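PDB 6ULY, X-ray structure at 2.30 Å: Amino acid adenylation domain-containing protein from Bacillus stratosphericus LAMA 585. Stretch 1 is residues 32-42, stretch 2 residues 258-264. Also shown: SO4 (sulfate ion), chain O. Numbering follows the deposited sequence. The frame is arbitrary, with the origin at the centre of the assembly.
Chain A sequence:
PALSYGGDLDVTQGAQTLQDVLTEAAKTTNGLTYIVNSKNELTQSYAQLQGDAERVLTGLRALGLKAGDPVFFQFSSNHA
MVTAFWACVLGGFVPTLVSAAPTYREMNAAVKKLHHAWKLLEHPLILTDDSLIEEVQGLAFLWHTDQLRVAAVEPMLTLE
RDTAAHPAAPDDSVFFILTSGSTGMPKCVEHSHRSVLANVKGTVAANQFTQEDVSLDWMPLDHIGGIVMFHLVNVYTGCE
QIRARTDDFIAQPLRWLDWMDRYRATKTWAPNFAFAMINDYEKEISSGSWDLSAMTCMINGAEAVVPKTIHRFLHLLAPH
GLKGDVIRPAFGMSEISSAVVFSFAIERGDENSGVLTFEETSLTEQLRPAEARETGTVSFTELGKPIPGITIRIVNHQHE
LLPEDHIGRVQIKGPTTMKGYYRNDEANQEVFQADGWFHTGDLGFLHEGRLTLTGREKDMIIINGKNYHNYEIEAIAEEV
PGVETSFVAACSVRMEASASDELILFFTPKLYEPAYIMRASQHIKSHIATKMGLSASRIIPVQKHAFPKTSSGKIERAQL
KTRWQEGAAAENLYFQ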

# COMPACT_ATOMS: atom_id res chain seq x y z
N LEU A 32 34.11 -0.69 -20.44
CA LEU A 32 32.77 -1.11 -20.82
C LEU A 32 32.68 -1.36 -22.32
O LEU A 32 33.37 -0.72 -23.12
CB LEU A 32 31.74 -0.05 -20.42
CG LEU A 32 31.63 0.24 -18.92
CD1 LEU A 32 31.94 1.70 -18.63
CD2 LEU A 32 30.25 -0.15 -18.41
N THR A 33 31.83 -2.32 -22.69
CA THR A 33 31.48 -2.56 -24.08
C THR A 33 29.97 -2.67 -24.18
O THR A 33 29.37 -3.54 -23.55
CB THR A 33 32.15 -3.83 -24.61
OG1 THR A 33 33.43 -4.01 -23.99
CG2 THR A 33 32.34 -3.73 -26.11
N TYR A 34 29.37 -1.78 -24.96
CA TYR A 34 27.93 -1.73 -25.15
C TYR A 34 27.56 -2.43 -26.45
O TYR A 34 28.03 -2.04 -27.52
CB TYR A 34 27.44 -0.28 -25.16
CG TYR A 34 27.89 0.49 -23.95
CD1 TYR A 34 27.14 0.47 -22.77
CD2 TYR A 34 29.05 1.25 -23.97
CE1 TYR A 34 27.54 1.18 -21.66
CE2 TYR A 34 29.46 1.96 -22.86
CZ TYR A 34 28.70 1.92 -21.70
OH TYR A 34 29.08 2.62 -20.59
N ILE A 35 26.71 -3.45 -26.35
CA ILE A 35 26.30 -4.21 -27.53
C ILE A 35 25.24 -3.41 -28.28
O ILE A 35 24.30 -2.88 -27.69
CB ILE A 35 25.76 -5.60 -27.13
CG1 ILE A 35 26.84 -6.36 -26.36
CG2 ILE A 35 25.30 -6.36 -28.37
CD1 ILE A 35 26.51 -7.81 -26.08
N VAL A 36 25.40 -3.33 -29.60
CA VAL A 36 24.42 -2.72 -30.48
C VAL A 36 23.66 -3.76 -31.28
O VAL A 36 22.44 -3.67 -31.43
CB VAL A 36 25.09 -1.68 -31.41
CG1 VAL A 36 24.06 -1.07 -32.35
CG2 VAL A 36 25.79 -0.60 -30.60
N ASN A 37 24.36 -4.76 -31.80
CA ASN A 37 23.73 -5.87 -32.51
C ASN A 37 24.76 -7.00 -32.60
O ASN A 37 25.82 -6.94 -31.97
CB ASN A 37 23.24 -5.43 -33.90
CG ASN A 37 24.33 -4.80 -34.74
OD1 ASN A 37 25.30 -5.46 -35.12
ND2 ASN A 37 24.18 -3.51 -35.04
N SER A 38 24.44 -8.03 -33.38
CA SER A 38 25.30 -9.21 -33.46
C SER A 38 26.68 -8.89 -34.02
O SER A 38 27.62 -9.66 -33.79
CB SER A 38 24.63 -10.28 -34.32
OG SER A 38 24.51 -9.85 -35.66
N LYS A 39 26.83 -7.78 -34.74
CA LYS A 39 28.10 -7.41 -35.36
C LYS A 39 28.76 -6.21 -34.71
O LYS A 39 29.99 -6.18 -34.60
CB LYS A 39 27.89 -7.11 -36.85
CG LYS A 39 27.39 -8.28 -37.68
CD LYS A 39 26.30 -7.84 -38.64
CE LYS A 39 26.06 -8.87 -39.73
NZ LYS A 39 24.91 -8.50 -40.61
N ASN A 40 27.99 -5.21 -34.29
CA ASN A 40 28.53 -3.92 -33.89
C ASN A 40 28.49 -3.75 -32.38
O ASN A 40 27.51 -4.12 -31.72
CB ASN A 40 27.74 -2.78 -34.56
CG ASN A 40 27.92 -2.77 -36.06
OD1 ASN A 40 28.07 -3.81 -36.69
ND2 ASN A 40 27.92 -1.57 -36.65
N GLU A 41 29.56 -3.17 -31.83
CA GLU A 41 29.65 -2.86 -30.42
C GLU A 41 30.27 -1.48 -30.26
O GLU A 41 30.94 -0.97 -31.17
CB GLU A 41 30.48 -3.91 -29.66
CG GLU A 41 31.98 -3.79 -29.89
CD GLU A 41 32.73 -5.06 -29.53
OE1 GLU A 41 32.07 -6.07 -29.23
OE2 GLU A 41 33.98 -5.04 -29.56
N LEU A 42 30.05 -0.87 -29.10
CA LEU A 42 30.60 0.43 -28.76
C LEU A 42 31.41 0.28 -27.47
O LEU A 42 30.87 -0.12 -26.44
CB LEU A 42 29.49 1.47 -28.59
CG LEU A 42 29.90 2.94 -28.53
CD1 LEU A 42 28.73 3.83 -28.92
CD2 LEU A 42 30.40 3.33 -27.14
N ASP A 258 24.50 -16.10 -27.23
CA ASP A 258 25.42 -15.48 -28.18
C ASP A 258 26.39 -14.55 -27.47
O ASP A 258 27.59 -14.52 -27.78
CB ASP A 258 24.65 -14.68 -29.23
CG ASP A 258 23.67 -15.52 -30.01
OD1 ASP A 258 23.69 -16.76 -29.87
OD2 ASP A 258 22.87 -14.92 -30.76
N TRP A 259 25.87 -13.75 -26.54
CA TRP A 259 26.68 -12.73 -25.88
C TRP A 259 27.72 -13.38 -24.97
O TRP A 259 28.90 -13.03 -25.01
CB TRP A 259 25.77 -11.79 -25.09
CG TRP A 259 24.88 -10.93 -25.95
CD1 TRP A 259 25.10 -10.55 -27.25
CD2 TRP A 259 23.63 -10.33 -25.58
NE1 TRP A 259 24.07 -9.76 -27.70
CE2 TRP A 259 23.15 -9.61 -26.69
CE3 TRP A 259 22.86 -10.33 -24.40
CZ2 TRP A 259 21.96 -8.90 -26.67
CZ3 TRP A 259 21.67 -9.63 -24.38
CH2 TRP A 259 21.23 -8.92 -25.51
N MET A 260 27.29 -14.34 -24.14
CA MET A 260 28.25 -15.04 -23.30
C MET A 260 29.37 -15.65 -24.14
O MET A 260 30.53 -15.66 -23.72
CB MET A 260 27.55 -16.13 -22.50
CG MET A 260 26.74 -15.61 -21.33
SD MET A 260 25.53 -16.82 -20.75
CE MET A 260 26.58 -18.13 -20.14
N ASP A 261 29.03 -16.15 -25.32
CA ASP A 261 30.01 -16.80 -26.18
C ASP A 261 30.89 -15.77 -26.87
O ASP A 261 32.12 -15.90 -26.87
CB ASP A 261 29.27 -17.67 -27.21
CG ASP A 261 30.17 -18.12 -28.34
OD1 ASP A 261 30.67 -19.27 -28.28
OD2 ASP A 261 30.37 -17.34 -29.29
N ARG A 262 30.28 -14.73 -27.44
CA ARG A 262 31.00 -13.76 -28.25
C ARG A 262 32.02 -12.97 -27.43
O ARG A 262 33.05 -12.56 -27.96
CB ARG A 262 29.98 -12.83 -28.91
CG ARG A 262 30.48 -11.54 -29.53
CD ARG A 262 29.26 -10.81 -30.09
NE ARG A 262 29.49 -9.43 -30.50
CZ ARG A 262 28.51 -8.54 -30.68
NH1 ARG A 262 27.24 -8.88 -30.48
NH2 ARG A 262 28.80 -7.30 -31.06
N TYR A 263 31.76 -12.75 -26.14
CA TYR A 263 32.67 -12.01 -25.28
C TYR A 263 33.35 -12.90 -24.25
O TYR A 263 34.10 -12.39 -23.41
CB TYR A 263 31.93 -10.87 -24.60
CG TYR A 263 31.45 -9.81 -25.57
CD1 TYR A 263 32.29 -8.80 -26.00
CD2 TYR A 263 30.15 -9.84 -26.06
CE1 TYR A 263 31.86 -7.83 -26.88
CE2 TYR A 263 29.71 -8.88 -26.95
CZ TYR A 263 30.56 -7.88 -27.36
OH TYR A 263 30.12 -6.92 -28.25
N ARG A 264 33.14 -14.21 -24.31
CA ARG A 264 33.75 -15.14 -23.36
C ARG A 264 33.50 -14.69 -21.93
O ARG A 264 34.40 -14.63 -21.09
CB ARG A 264 35.25 -15.29 -23.64
CG ARG A 264 35.57 -15.72 -25.07
CD ARG A 264 37.06 -15.92 -25.28
NE ARG A 264 37.53 -15.26 -26.49
CZ ARG A 264 37.35 -15.73 -27.73
NH1 ARG A 264 36.70 -16.87 -27.92
NH2 ARG A 264 37.82 -15.06 -28.77
S SO4 O . 20.86 -9.00 -34.63
O1 SO4 O . 21.32 -9.02 -33.27
O2 SO4 O . 19.77 -9.91 -34.79
O3 SO4 O . 20.43 -7.67 -34.97
O4 SO4 O . 21.94 -9.38 -35.50

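The contact is a small, mixed one in which Trp 259, Arg 262 and Tyr 263, from the end region of a helix and the residues around it, set one arginine and two aromatic side chains against a β-hairpin, burying 351 Å² through an apolar patch at Ile 35 and a polar cluster around the hairpin turn. Residues 32-35 and 41-42 form the hairpin strands, paired by reciprocal bonds between Tyr 34 and Leu 42: Tyr 34 N to Leu 42 O is 2.7 Å and Leu 42 N to Tyr 34 O is 2.8 Å. The turn between them is held from within by the side chain of Asn 37, whose OD1 accepts from Lys 39 N and from Asn 40 N, both at 2.8 Å.

Along the first strand, alternation directs Thr 33 and Ile 35 toward the second stretch and Tyr 34 away; Val 36, in the loop, also points away. Ile 35 is the centre of the apolar patch. Its CD1 lies over one face of the Trp 259 ring, 3.4 Å from the centroid of the five-membered ring and 16° off the normal, a CH-π contact that sets a methyl group against the π cloud. The same CD1 is 3.5 Å from Tyr 263 CE2, so one methyl touches both aromatic residues. Thr 33 CG2 adds a looser contact, 4.2 Å from Tyr 263 CE1.

Arg 262 extends from the helix to the turn with chi1 to chi3 all t, and its guanidinium finds backbone carbonyls there. Asn 37 O lies near the guanidinium plane and accepts from both terminal nitrogens, at 2.8 Å from Arg 262 NH1 and, in a weak bond, 3.1 Å from Arg 262 NH2. A second weak bond joins Arg 262 NH2 to Asn 40 O at 3.5 Å. Ser 38 O instead sits over a guanidinium face, 3.4 Å from Arg 262 NH1, where the angle is too poor for a hydrogen bond.

Glu 41 joins this cluster to the aromatic side. Its OE1 accepts from Tyr 263 OH at 2.3 Å, a very short distance, and approaches near the plane of the phenol ring. The same oxygen forms a long salt bridge with Arg 262, 3.9 Å from NH2, so the carboxylate's charge complements the guanidinium without a close pairing.

Backbone bonds run from Arg 262 N to Asp 258 O (2.7 Å) and from Tyr 263 N to Trp 259 O (3.1 Å). Arg 264 then leaves helical geometry with positive phi in a Schellman motif, and its side chain takes no part in the contact.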